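Local coordinates for protein cysteine hydrolase (Pseudomonas syringae pv. phaseolicola 1448A, PDB 3IRV) that probably acts as a hydrolase of the isochorismatase-like cysteine hydrolase family, its natural substrate not established, at residues M9-P17 and A201-T209. Numbering follows the deposited sequence.
Sequences MSKPLVRWP and AYEFGEVTT
Arg15 and Glu206 form the salt bridge of this contact: NH1 meets Glu206 OE2 at 2.9 Å, with the oxygen in the guanidinium plane but approached on its anti side, and the two flat groups turned 67° apart. A bend at chi2 (-83°) folds the arginine back toward 206-208, where the same NH1 also donates to Val207 O from above the carbonyl plane. Glu206 reaches across with its chain extended; OE1 accepts a nearly straight bond from Trp16 N (2.9 Å, 173°), which comes from above the carboxylate plane, while OE2 has a second cationic partner in Arg216, so two positive groups would probably stabilise its negative charge.

Lys11 CE lies over one face of the Tyr202 ring, 3.6 Å from its centroid, a CH-pi contact joined by a cation-pi contact from NZ. A bend at the end of the lysine chain brings NZ to Tyr202 O (2.8 Å); Leu87 O of the second subunit also accepts from NZ, and Tyr88 of that subunit gives it another cation-pi partner.

In the parallel alpha/beta fold of the isochorismatase family, the N-terminal arm runs past the junction of helix 189-204 with edge strand 206-208. Gly205, with positive phi, makes the turn between them, and Trp16 NE1 bonds Val167 O on the adjoining strand.

The apolar side-chain pair is Leu13 CD2 with Ala201 CB, 4.2 Å; Trp16 CD1 also packs against Glu206 CB (3.8 Å). Waters bridge several backbone groups, and Lys11 NZ, across the gap. One links Val14 N to Ala201 O and Gly205 O; another joins Lys11 NZ and Pro12 O to Ala201 O; a third connects Val14 O with Val207 N.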
ATOM      1  N   MET A   9     -12.095 -15.783  11.830  1.00 51.04           N
ATOM      2  CA  MET A   9     -11.415 -16.218  10.617  1.00 47.62           C
ATOM      3  C   MET A   9     -12.264 -17.212   9.833  1.00 49.79           C
ATOM      4  O   MET A   9     -12.737 -18.208  10.380  1.00 53.01           O
ATOM      5  CB  MET A   9     -10.058 -16.840  10.957  1.00 45.77           C
ATOM      6  CG  MET A   9      -8.923 -16.381  10.058  1.00 49.07           C
ATOM      7  SD  MET A   9      -7.525 -15.718  10.985  1.00 41.26           S
ATOM      8  CE  MET A   9      -7.084 -17.131  11.991  1.00 32.28           C
ATOM      9  N   SER A  10     -12.456 -16.935   8.547  1.00 47.61           N
ATOM     10  CA  SER A  10     -13.213 -17.831   7.670  1.00 46.61           C
ATOM     11  C   SER A  10     -12.359 -18.440   6.556  1.00 41.86           C
ATOM     12  O   SER A  10     -12.803 -19.372   5.875  1.00 43.84           O
ATOM     13  CB  SER A  10     -14.418 -17.105   7.068  1.00 48.58           C
ATOM     14  OG  SER A  10     -14.004 -16.084   6.175  1.00 56.06           O
ATOM     15  N   LYS A  11     -11.146 -17.910   6.373  1.00 31.95           N
ATOM     16  CA  LYS A  11     -10.175 -18.475   5.430  1.00 23.95           C
ATOM     17  C   LYS A  11      -8.843 -18.657   6.160  1.00 21.50           C
ATOM     18  O   LYS A  11      -8.611 -17.970   7.150  1.00 23.88           O
ATOM     19  CB  LYS A  11     -10.037 -17.593   4.182  1.00 23.38           C
ATOM     20  CG  LYS A  11      -9.419 -16.213   4.430  1.00 23.92           C
ATOM     21  CD  LYS A  11      -9.588 -15.361   3.186  1.00 19.10           C
ATOM     22  CE  LYS A  11      -8.948 -14.024   3.330  1.00 19.12           C
ATOM     23  NZ  LYS A  11      -7.495 -14.119   3.445  1.00 16.35           N
ATOM     24  N   PRO A  12      -8.006 -19.633   5.734  1.00 23.53           N
ATOM     25  CA  PRO A  12      -6.835 -19.877   6.583  1.00 19.10           C
ATOM     26  C   PRO A  12      -5.731 -18.837   6.474  1.00 19.75           C
ATOM     27  O   PRO A  12      -5.636 -18.127   5.463  1.00 21.57           O
ATOM     28  CB  PRO A  12      -6.337 -21.250   6.124  1.00 24.31           C
ATOM     29  CG  PRO A  12      -6.794 -21.371   4.706  1.00 29.47           C
ATOM     30  CD  PRO A  12      -8.080 -20.593   4.603  1.00 24.05           C
ATOM     31  N   LEU A  13      -4.930 -18.748   7.529  1.00 14.84           N
ATOM     32  CA  LEU A  13      -3.695 -17.988   7.477  1.00 15.28           C
ATOM     33  C   LEU A  13      -2.757 -18.637   6.471  1.00 19.92           C
ATOM     34  O   LEU A  13      -2.738 -19.869   6.318  1.00 18.09           O
ATOM     35  CB  LEU A  13      -3.049 -17.974   8.863  1.00 12.43           C
ATOM     36  CG  LEU A  13      -3.858 -17.138   9.858  1.00 16.95           C
ATOM     37  CD1 LEU A  13      -3.287 -17.264  11.266  1.00 17.66           C
ATOM     38  CD2 LEU A  13      -3.873 -15.680   9.429  1.00 17.61           C
ATOM     39  N   VAL A  14      -1.975 -17.813   5.781  1.00 15.68           N
ATOM     40  CA  VAL A  14      -1.037 -18.322   4.773  1.00 15.88           C
ATOM     41  C   VAL A  14       0.336 -18.548   5.394  1.00 15.64           C
ATOM     42  O   VAL A  14       0.787 -17.751   6.205  1.00 19.46           O
ATOM     43  CB  VAL A  14      -0.942 -17.351   3.549  1.00 20.64           C
ATOM     44  CG1 VAL A  14       0.203 -17.752   2.645  1.00 26.32           C
ATOM     45  CG2 VAL A  14      -2.245 -17.355   2.753  1.00 20.08           C
ATOM     46  N   ARG A  15       0.984 -19.656   5.042  1.00 17.95           N
ATOM     47  CA  ARG A  15       2.355 -19.916   5.467  1.00 19.21           C
ATOM     48  C   ARG A  15       3.147 -20.279   4.216  1.00 19.38           C
ATOM     49  O   ARG A  15       2.714 -21.127   3.429  1.00 22.35           O
ATOM     50  CB  ARG A  15       2.405 -21.106   6.441  1.00 21.84           C
ATOM     51  CG  ARG A  15       1.533 -20.999   7.695  1.00 28.98           C
ATOM     52  CD  ARG A  15       2.224 -20.191   8.777  1.00 21.29           C
ATOM     53  NE  ARG A  15       1.286 -19.718   9.783  1.00 16.64           N
ATOM     54  CZ  ARG A  15       1.365 -18.542  10.390  1.00 20.34           C
ATOM     55  NH1 ARG A  15       2.355 -17.697  10.104  1.00 15.26           N
ATOM     56  NH2 ARG A  15       0.436 -18.200  11.278  1.00 15.51           N
ATOM     57  N   TRP A  16       4.313 -19.672   4.044  1.00 16.22           N
ATOM     58  CA  TRP A  16       5.125 -19.989   2.879  1.00 19.79           C
ATOM     59  C   TRP A  16       6.285 -20.884   3.259  1.00 15.81           C
ATOM     60  O   TRP A  16       7.075 -20.525   4.136  1.00 20.33           O
ATOM     61  CB  TRP A  16       5.687 -18.724   2.236  1.00 18.67           C
ATOM     62  CG  TRP A  16       4.690 -17.676   1.841  1.00 17.82           C
ATOM     63  CD1 TRP A  16       4.633 -16.410   2.301  1.00 15.73           C
ATOM     64  CD2 TRP A  16       3.628 -17.807   0.882  1.00 19.44           C
ATOM     65  NE1 TRP A  16       3.625 -15.714   1.689  1.00 14.42           N
ATOM     66  CE2 TRP A  16       2.982 -16.551   0.814  1.00 16.72           C
ATOM     67  CE3 TRP A  16       3.167 -18.861   0.073  1.00 19.61           C
ATOM     68  CZ2 TRP A  16       1.893 -16.307  -0.029  1.00 18.06           C
ATOM     69  CZ3 TRP A  16       2.087 -18.624  -0.773  1.00 19.03           C
ATOM     70  CH2 TRP A  16       1.469 -17.354  -0.825  1.00 16.96           C
ATOM     71  N   PRO A  17       6.434 -22.011   2.541  1.00 21.87           N
ATOM     72  CA  PRO A  17       7.570 -22.887   2.828  1.00 27.53           C
ATOM     73  C   PRO A  17       8.864 -22.250   2.332  1.00 27.38           C
ATOM     74  O   PRO A  17       8.912 -21.744   1.215  1.00 31.32           O
ATOM     75  CB  PRO A  17       7.226 -24.179   2.087  1.00 27.92           C
ATOM     76  CG  PRO A  17       6.239 -23.802   1.028  1.00 34.88           C
ATOM     77  CD  PRO A  17       5.578 -22.498   1.442  1.00 23.75           C
ATOM     78  N   ALA A 201      -1.860 -10.129   7.015  1.00 11.42           N
ATOM     79  CA  ALA A 201      -2.229 -11.541   7.151  1.00 14.59           C
ATOM     80  C   ALA A 201      -3.519 -11.909   6.372  1.00 12.26           C
ATOM     81  O   ALA A 201      -3.699 -13.055   5.957  1.00 13.80           O
ATOM     82  CB  ALA A 201      -2.392 -11.872   8.622  1.00 12.73           C
ATOM     83  N   TYR A 202      -4.406 -10.933   6.184  1.00  9.86           N
ATOM     84  CA  TYR A 202      -5.675 -11.216   5.503  1.00 12.72           C
ATOM     85  C   TYR A 202      -5.550 -11.004   3.995  1.00 16.12           C
ATOM     86  O   TYR A 202      -6.237 -11.662   3.209  1.00 15.60           O
ATOM     87  CB  TYR A 202      -6.777 -10.313   6.061  1.00 13.41           C
ATOM     88  CG  TYR A 202      -8.182 -10.839   5.853  1.00 13.01           C
ATOM     89  CD1 TYR A 202      -8.790 -11.654   6.818  1.00 18.17           C
ATOM     90  CD2 TYR A 202      -8.915 -10.502   4.703  1.00 18.64           C
ATOM     91  CE1 TYR A 202     -10.104 -12.131   6.629  1.00 19.00           C
ATOM     92  CE2 TYR A 202     -10.218 -10.967   4.510  1.00 18.07           C
ATOM     93  CZ  TYR A 202     -10.794 -11.784   5.474  1.00 20.01           C
ATOM     94  OH  TYR A 202     -12.080 -12.237   5.257  1.00 23.68           O
ATOM     95  N   GLU A 203      -4.696 -10.058   3.591  1.00 12.92           N
ATOM     96  CA  GLU A 203      -4.712  -9.589   2.195  1.00 11.79           C
ATOM     97  C   GLU A 203      -3.435  -9.851   1.388  1.00 14.17           C
ATOM     98  O   GLU A 203      -3.508  -9.951   0.145  1.00 13.21           O
ATOM     99  CB  GLU A 203      -4.938  -8.069   2.127  1.00 12.85           C
ATOM    100  CG  GLU A 203      -6.063  -7.488   2.967  1.00 14.11           C
ATOM    101  CD  GLU A 203      -7.458  -7.866   2.497  1.00 15.85           C
ATOM    102  OE1 GLU A 203      -7.615  -8.609   1.496  1.00 17.18           O
ATOM    103  OE2 GLU A 203      -8.421  -7.426   3.168  1.00 16.54           O
ATOM    104  N   PHE A 204      -2.266  -9.856   2.039  1.00 12.58           N
ATOM    105  CA  PHE A 204      -1.014  -9.748   1.258  1.00 13.02           C
ATOM    106  C   PHE A 204      -0.022 -10.896   1.388  1.00 13.34           C
ATOM    107  O   PHE A 204       0.801 -11.066   0.492  1.00 13.22           O
ATOM    108  CB  PHE A 204      -0.236  -8.450   1.575  1.00 12.60           C
ATOM    109  CG  PHE A 204      -1.070  -7.183   1.505  1.00 13.96           C
ATOM    110  CD1 PHE A 204      -1.930  -6.941   0.426  1.00 13.52           C
ATOM    111  CD2 PHE A 204      -0.963  -6.212   2.506  1.00 14.08           C
ATOM    112  CE1 PHE A 204      -2.683  -5.776   0.352  1.00 14.53           C
ATOM    113  CE2 PHE A 204      -1.721  -5.050   2.452  1.00 17.13           C
ATOM    114  CZ  PHE A 204      -2.594  -4.840   1.383  1.00 15.62           C
ATOM    115  N   GLY A 205      -0.040 -11.640   2.491  1.00 13.56           N
ATOM    116  CA  GLY A 205       0.922 -12.749   2.614  1.00 11.98           C
ATOM    117  C   GLY A 205       0.913 -13.346   4.015  1.00 14.90           C
ATOM    118  O   GLY A 205      -0.152 -13.449   4.632  1.00 13.81           O
ATOM    119  N   GLU A 206       2.096 -13.736   4.485  1.00 11.22           N
ATOM    120  CA  GLU A 206       2.223 -14.395   5.789  1.00 12.28           C
ATOM    121  C   GLU A 206       2.691 -13.385   6.835  1.00 14.11           C
ATOM    122  O   GLU A 206       3.528 -12.537   6.540  1.00 13.72           O
ATOM    123  CB  GLU A 206       3.271 -15.510   5.735  1.00 14.64           C
ATOM    124  CG  GLU A 206       3.522 -16.128   7.112  1.00 13.35           C
ATOM    125  CD  GLU A 206       4.416 -17.343   7.121  1.00 16.89           C
ATOM    126  OE1 GLU A 206       5.023 -17.705   6.074  1.00 15.95           O
ATOM    127  OE2 GLU A 206       4.486 -17.958   8.218  1.00 14.68           O
ATOM    128  N   VAL A 207       2.179 -13.498   8.057  1.00 13.26           N
ATOM    129  CA  VAL A 207       2.800 -12.823   9.191  1.00 11.09           C
ATOM    130  C   VAL A 207       3.309 -13.894  10.168  1.00 10.54           C
ATOM    131  O   VAL A 207       2.556 -14.830  10.511  1.00 13.35           O
ATOM    132  CB  VAL A 207       1.804 -11.863   9.908  1.00 12.43           C
ATOM    133  CG1 VAL A 207       2.481 -11.205  11.135  1.00 13.33           C
ATOM    134  CG2 VAL A 207       1.340 -10.775   8.937  1.00 12.64           C
ATOM    135  N   THR A 208       4.581 -13.795  10.571  1.00 11.81           N
ATOM    136  CA  THR A 208       5.106 -14.699  11.583  1.00 12.37           C
ATOM    137  C   THR A 208       6.180 -13.977  12.379  1.00 15.02           C
ATOM    138  O   THR A 208       6.444 -12.803  12.112  1.00 13.88           O
ATOM    139  CB  THR A 208       5.649 -16.023  10.964  1.00 12.50           C
ATOM    140  OG1 THR A 208       5.900 -16.986  12.006  1.00 13.60           O
ATOM    141  CG2 THR A 208       6.927 -15.788  10.179  1.00 13.90           C
ATOM    142  N   THR A 209       6.758 -14.657  13.373  1.00 13.90           N
ATOM    143  CA  THR A 209       7.812 -14.030  14.183  1.00 12.00           C
ATOM    144  C   THR A 209       9.192 -14.262  13.597  1.00 12.93           C
ATOM    145  O   THR A 209       9.426 -15.236  12.841  1.00 15.44           O
ATOM    146  CB  THR A 209       7.836 -14.564  15.630  1.00 15.55           C
ATOM    147  OG1 THR A 209       8.100 -15.969  15.592  1.00 17.15           O
ATOM    148  CG2 THR A 209       6.492 -14.304  16.303  1.00 16.34           C
TER
HETATM  149  O   HOH W   1     -12.830 -14.178   7.177  1.00 43.40           O
HETATM  150  O   HOH W   2      -5.686 -15.151   5.426  1.00 21.82           O
HETATM  151  O   HOH W   3      -1.784 -14.904   6.196  1.00 15.22           O
HETATM  152  O   HOH W   4      -0.028 -15.685   8.112  1.00 17.04           O
HETATM  153  O   HOH W   5      -0.006 -15.340  10.968  1.00 16.55           O